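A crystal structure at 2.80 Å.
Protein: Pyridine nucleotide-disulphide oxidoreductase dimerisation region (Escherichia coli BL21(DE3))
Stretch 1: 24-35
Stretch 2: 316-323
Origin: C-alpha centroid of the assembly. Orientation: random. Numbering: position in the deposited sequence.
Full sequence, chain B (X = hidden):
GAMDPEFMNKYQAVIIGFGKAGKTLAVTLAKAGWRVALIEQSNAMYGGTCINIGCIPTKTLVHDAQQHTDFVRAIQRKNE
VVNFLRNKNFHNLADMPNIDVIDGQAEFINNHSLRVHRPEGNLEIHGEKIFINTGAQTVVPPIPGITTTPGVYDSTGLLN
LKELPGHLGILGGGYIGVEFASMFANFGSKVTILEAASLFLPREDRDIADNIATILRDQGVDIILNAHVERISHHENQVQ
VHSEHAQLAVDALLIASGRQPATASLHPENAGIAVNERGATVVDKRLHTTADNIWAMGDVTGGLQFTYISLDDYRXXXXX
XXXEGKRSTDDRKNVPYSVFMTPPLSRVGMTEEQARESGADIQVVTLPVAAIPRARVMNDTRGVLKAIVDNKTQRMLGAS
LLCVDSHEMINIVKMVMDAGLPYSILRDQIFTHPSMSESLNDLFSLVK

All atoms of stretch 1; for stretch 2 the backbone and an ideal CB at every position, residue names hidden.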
# COMPACT_ATOMS: atom_id res chain seq x y z
N THR B 24 -24.28 5.09 6.55
CA THR B 24 -24.22 5.28 5.11
C THR B 24 -25.61 5.26 4.49
O THR B 24 -25.90 6.03 3.57
CB THR B 24 -23.34 4.20 4.47
OG1 THR B 24 -22.14 4.04 5.23
CG2 THR B 24 -22.98 4.59 3.04
N LEU B 25 -26.49 4.39 5.00
CA LEU B 25 -27.86 4.35 4.51
C LEU B 25 -28.61 5.63 4.85
O LEU B 25 -29.40 6.13 4.05
CB LEU B 25 -28.59 3.13 5.09
CG LEU B 25 -29.97 2.83 4.51
CD1 LEU B 25 -29.88 2.64 3.00
CD2 LEU B 25 -30.58 1.61 5.18
N ALA B 26 -28.36 6.18 6.05
CA ALA B 26 -29.04 7.40 6.46
C ALA B 26 -28.73 8.56 5.52
O ALA B 26 -29.62 9.34 5.18
CB ALA B 26 -28.64 7.76 7.89
N VAL B 27 -27.47 8.68 5.08
CA VAL B 27 -27.10 9.76 4.18
C VAL B 27 -27.69 9.53 2.79
O VAL B 27 -28.10 10.47 2.11
CB VAL B 27 -25.57 9.93 4.12
CG1 VAL B 27 -25.21 11.25 3.46
CG2 VAL B 27 -24.99 9.89 5.51
N THR B 28 -27.75 8.27 2.35
CA THR B 28 -28.26 7.97 1.02
C THR B 28 -29.78 8.09 0.94
O THR B 28 -30.31 8.45 -0.12
CB THR B 28 -27.82 6.58 0.58
OG1 THR B 28 -26.51 6.31 1.08
CG2 THR B 28 -27.80 6.48 -0.94
N LEU B 29 -30.49 7.79 2.03
CA LEU B 29 -31.94 7.91 2.01
C LEU B 29 -32.39 9.35 2.23
O LEU B 29 -33.38 9.79 1.63
CB LEU B 29 -32.56 6.98 3.06
CG LEU B 29 -32.32 5.49 2.86
CD1 LEU B 29 -33.16 4.67 3.83
CD2 LEU B 29 -32.61 5.07 1.42
N ALA B 30 -31.68 10.09 3.09
CA ALA B 30 -32.00 11.51 3.26
C ALA B 30 -31.74 12.28 1.98
O ALA B 30 -32.47 13.23 1.66
CB ALA B 30 -31.17 12.09 4.41
N LYS B 31 -30.70 11.90 1.23
CA LYS B 31 -30.42 12.52 -0.05
C LYS B 31 -31.46 12.16 -1.10
O LYS B 31 -31.65 12.93 -2.05
CB LYS B 31 -29.01 12.12 -0.50
CG LYS B 31 -28.61 12.55 -1.89
CD LYS B 31 -27.79 11.46 -2.57
CE LYS B 31 -27.22 11.92 -3.89
NZ LYS B 31 -25.89 11.31 -4.16
N ALA B 32 -32.13 11.03 -0.95
CA ALA B 32 -33.19 10.62 -1.86
C ALA B 32 -34.56 11.14 -1.47
O ALA B 32 -35.55 10.81 -2.13
CB ALA B 32 -33.24 9.09 -1.96
N GLY B 33 -34.65 11.95 -0.41
CA GLY B 33 -35.89 12.56 0.02
C GLY B 33 -36.54 11.92 1.23
O GLY B 33 -37.50 12.49 1.76
N TRP B 34 -36.05 10.77 1.68
CA TRP B 34 -36.67 10.06 2.79
C TRP B 34 -36.47 10.80 4.10
O TRP B 34 -35.43 11.44 4.33
CB TRP B 34 -36.10 8.65 2.91
CG TRP B 34 -36.39 7.73 1.76
CD1 TRP B 34 -36.47 8.07 0.44
CD2 TRP B 34 -36.61 6.32 1.83
NE1 TRP B 34 -36.74 6.95 -0.32
CE2 TRP B 34 -36.83 5.86 0.51
CE3 TRP B 34 -36.64 5.39 2.87
CZ2 TRP B 34 -37.08 4.53 0.21
CZ3 TRP B 34 -36.89 4.06 2.58
CH2 TRP B 34 -37.11 3.64 1.26
N ARG B 35 -37.47 10.72 4.97
CA ARG B 35 -37.37 11.22 6.34
C ARG B 35 -36.74 10.13 7.19
O ARG B 35 -37.38 9.10 7.47
CB ARG B 35 -38.74 11.63 6.88
CG ARG B 35 -38.68 12.42 8.18
CD ARG B 35 -40.00 13.10 8.49
NE ARG B 35 -40.48 12.77 9.83
CZ ARG B 35 -40.04 13.35 10.94
NH1 ARG B 35 -39.12 14.30 10.88
NH2 ARG B 35 -40.53 12.98 12.12
N UNK B 316 -26.39 -3.89 -0.39
CA UNK B 316 -27.52 -4.78 -0.60
C UNK B 316 -28.84 -4.03 -0.41
O UNK B 316 -29.71 -4.04 -1.29
CB UNK B 316 -27.44 -5.97 0.35
N UNK B 317 -28.99 -3.37 0.73
CA UNK B 317 -30.26 -2.72 1.04
C UNK B 317 -30.47 -1.48 0.19
O UNK B 317 -31.61 -1.14 -0.14
CB UNK B 317 -30.32 -2.35 2.52
N UNK B 318 -29.39 -0.78 -0.19
CA UNK B 318 -29.55 0.36 -1.08
C UNK B 318 -29.99 -0.07 -2.47
O UNK B 318 -30.68 0.68 -3.17
CB UNK B 318 -28.24 1.15 -1.17
N UNK B 319 -29.61 -1.28 -2.89
CA UNK B 319 -30.04 -1.81 -4.18
C UNK B 319 -31.50 -2.24 -4.16
O UNK B 319 -32.09 -2.41 -5.23
CB UNK B 319 -29.16 -2.99 -4.58
N UNK B 320 -32.09 -2.44 -2.98
CA UNK B 320 -33.49 -2.82 -2.90
C UNK B 320 -34.41 -1.61 -2.75
O UNK B 320 -35.47 -1.56 -3.38
CB UNK B 320 -33.70 -3.78 -1.73
N UNK B 321 -34.01 -0.64 -1.93
CA UNK B 321 -34.88 0.51 -1.68
C UNK B 321 -34.82 1.55 -2.79
O UNK B 321 -35.81 2.25 -3.02
CB UNK B 321 -34.51 1.17 -0.35
N UNK B 322 -33.69 1.66 -3.49
CA UNK B 322 -33.49 2.73 -4.46
C UNK B 322 -33.39 2.23 -5.89
O UNK B 322 -33.05 3.02 -6.79
CB UNK B 322 -32.23 3.52 -4.11
N UNK B 323 -33.68 0.96 -6.15
CA UNK B 323 -33.91 0.48 -7.49
C UNK B 323 -32.81 -0.43 -8.00
O UNK B 323 -31.83 -0.73 -7.31
CB UNK B 323 -34.07 1.67 -8.44

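The two helices, 24-31 and 316-321, run nearly parallel (19° between their N-to-C directions), with axes 10.8 Å apart at closest approach. The face that stretch 1 offers is largely apolar: Leu 25, Leu 29, the methyls of Thr 28 and Ala 32, and the ring of Trp 34.

At position 316 the ideal CB has nothing of stretch 1 within 5.5 Å, so this contact sets no preference. The deposited residue is Ile 316, which stays out of reach.

Position 317 points its CA-to-CB bond toward stretch 1, and the ideal CB lies 4.8 Å from Leu 25 CD2. A compact or medium apolar side chain would suit. It is Val 317, with chi1 in the m well; its CG2 packs 3.8 Å from Leu 25 CD2.

Position 318 points sideways. Its ideal CB is 4.7 Å from Leu 25 CD1 and 5.4 Å from Thr 28 CG2, and stretch 1 places no charge beside it. A long chain with an aliphatic stem, or a mid-sized apolar one, could skirt this edge. The residue is Arg 318: its CG lies 4.1 Å from Thr 28 CG2, a methyl that also sits at the edge of the guanidinium, near its plane.

Positions 319 and 320 likewise have no stretch 1 atom within 5.5 Å of the ideal CB, and many residues would be compatible. They are Asp 319 and Glu 320; the carboxylate of Glu 320 is hydrogen-bonded elsewhere in the structure.

Position 321 points toward stretch 1, its ideal CB 3.9 Å from Trp 34 CH2 and 4.7 Å from Leu 29 CD2. This apolar setting favours leucine, isoleucine or methionine. Leu 321 (m, t) keeps its CB 3.9 Å from Trp 34 CH2, oblique to the ring, while its CD1 reaches Leu 29 CD1 at 4.1 Å and Leu 25 CD1 at 4.4 Å.

Position 322 is the first to leave helical angles (phi/psi -113/9). Its CB points sideways without a close neighbour, so only a side chain with some length can make contact; leucine or methionine would do. Leu 322 (m, t) brings its end nearer: CD1 lies 4.1 Å from Thr 28 CG2 and 4.2 Å from Ala 32 CB, and CD2 lies 4.2 Å from Leu 29 CD2.

At position 323, phi/psi of 111/-178 would jam a CB against the preceding carbonyl O, which calls for glycine. Gly 323 is found.

Stretch 2, residues 316-323: IVRDELLG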
# COMPACT_ATOMS: atom_id res chain seq x y z
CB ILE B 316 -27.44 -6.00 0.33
CG1 ILE B 316 -26.07 -6.68 0.23
CG2 ILE B 316 -28.55 -6.99 0.02
CD1 ILE B 316 -25.68 -7.07 -1.16
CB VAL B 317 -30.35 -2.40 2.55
CG1 VAL B 317 -30.03 -3.65 3.37
CG2 VAL B 317 -29.42 -1.26 2.93
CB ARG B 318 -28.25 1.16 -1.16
CG ARG B 318 -28.39 2.51 -1.85
CD ARG B 318 -27.78 2.49 -3.24
NE ARG B 318 -28.28 3.58 -4.08
CZ ARG B 318 -28.81 3.40 -5.29
NH1 ARG B 318 -29.25 4.44 -5.99
NH2 ARG B 318 -28.91 2.18 -5.80
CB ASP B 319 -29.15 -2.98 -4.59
CG ASP B 319 -29.16 -3.21 -6.09
OD1 ASP B 319 -29.41 -2.25 -6.84
OD2 ASP B 319 -28.92 -4.36 -6.51
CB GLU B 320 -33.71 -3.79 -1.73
CG GLU B 320 -35.14 -4.29 -1.63
CD GLU B 320 -35.28 -5.48 -0.70
OE1 GLU B 320 -35.33 -6.62 -1.20
OE2 GLU B 320 -35.33 -5.27 0.53
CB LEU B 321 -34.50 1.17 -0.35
CG LEU B 321 -34.36 0.25 0.87
CD1 LEU B 321 -33.93 1.06 2.09
CD2 LEU B 321 -35.66 -0.48 1.14
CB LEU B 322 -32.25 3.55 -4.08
CG LEU B 322 -32.40 4.33 -2.77
CD1 LEU B 322 -31.33 5.41 -2.64
CD2 LEU B 322 -33.79 4.93 -2.64
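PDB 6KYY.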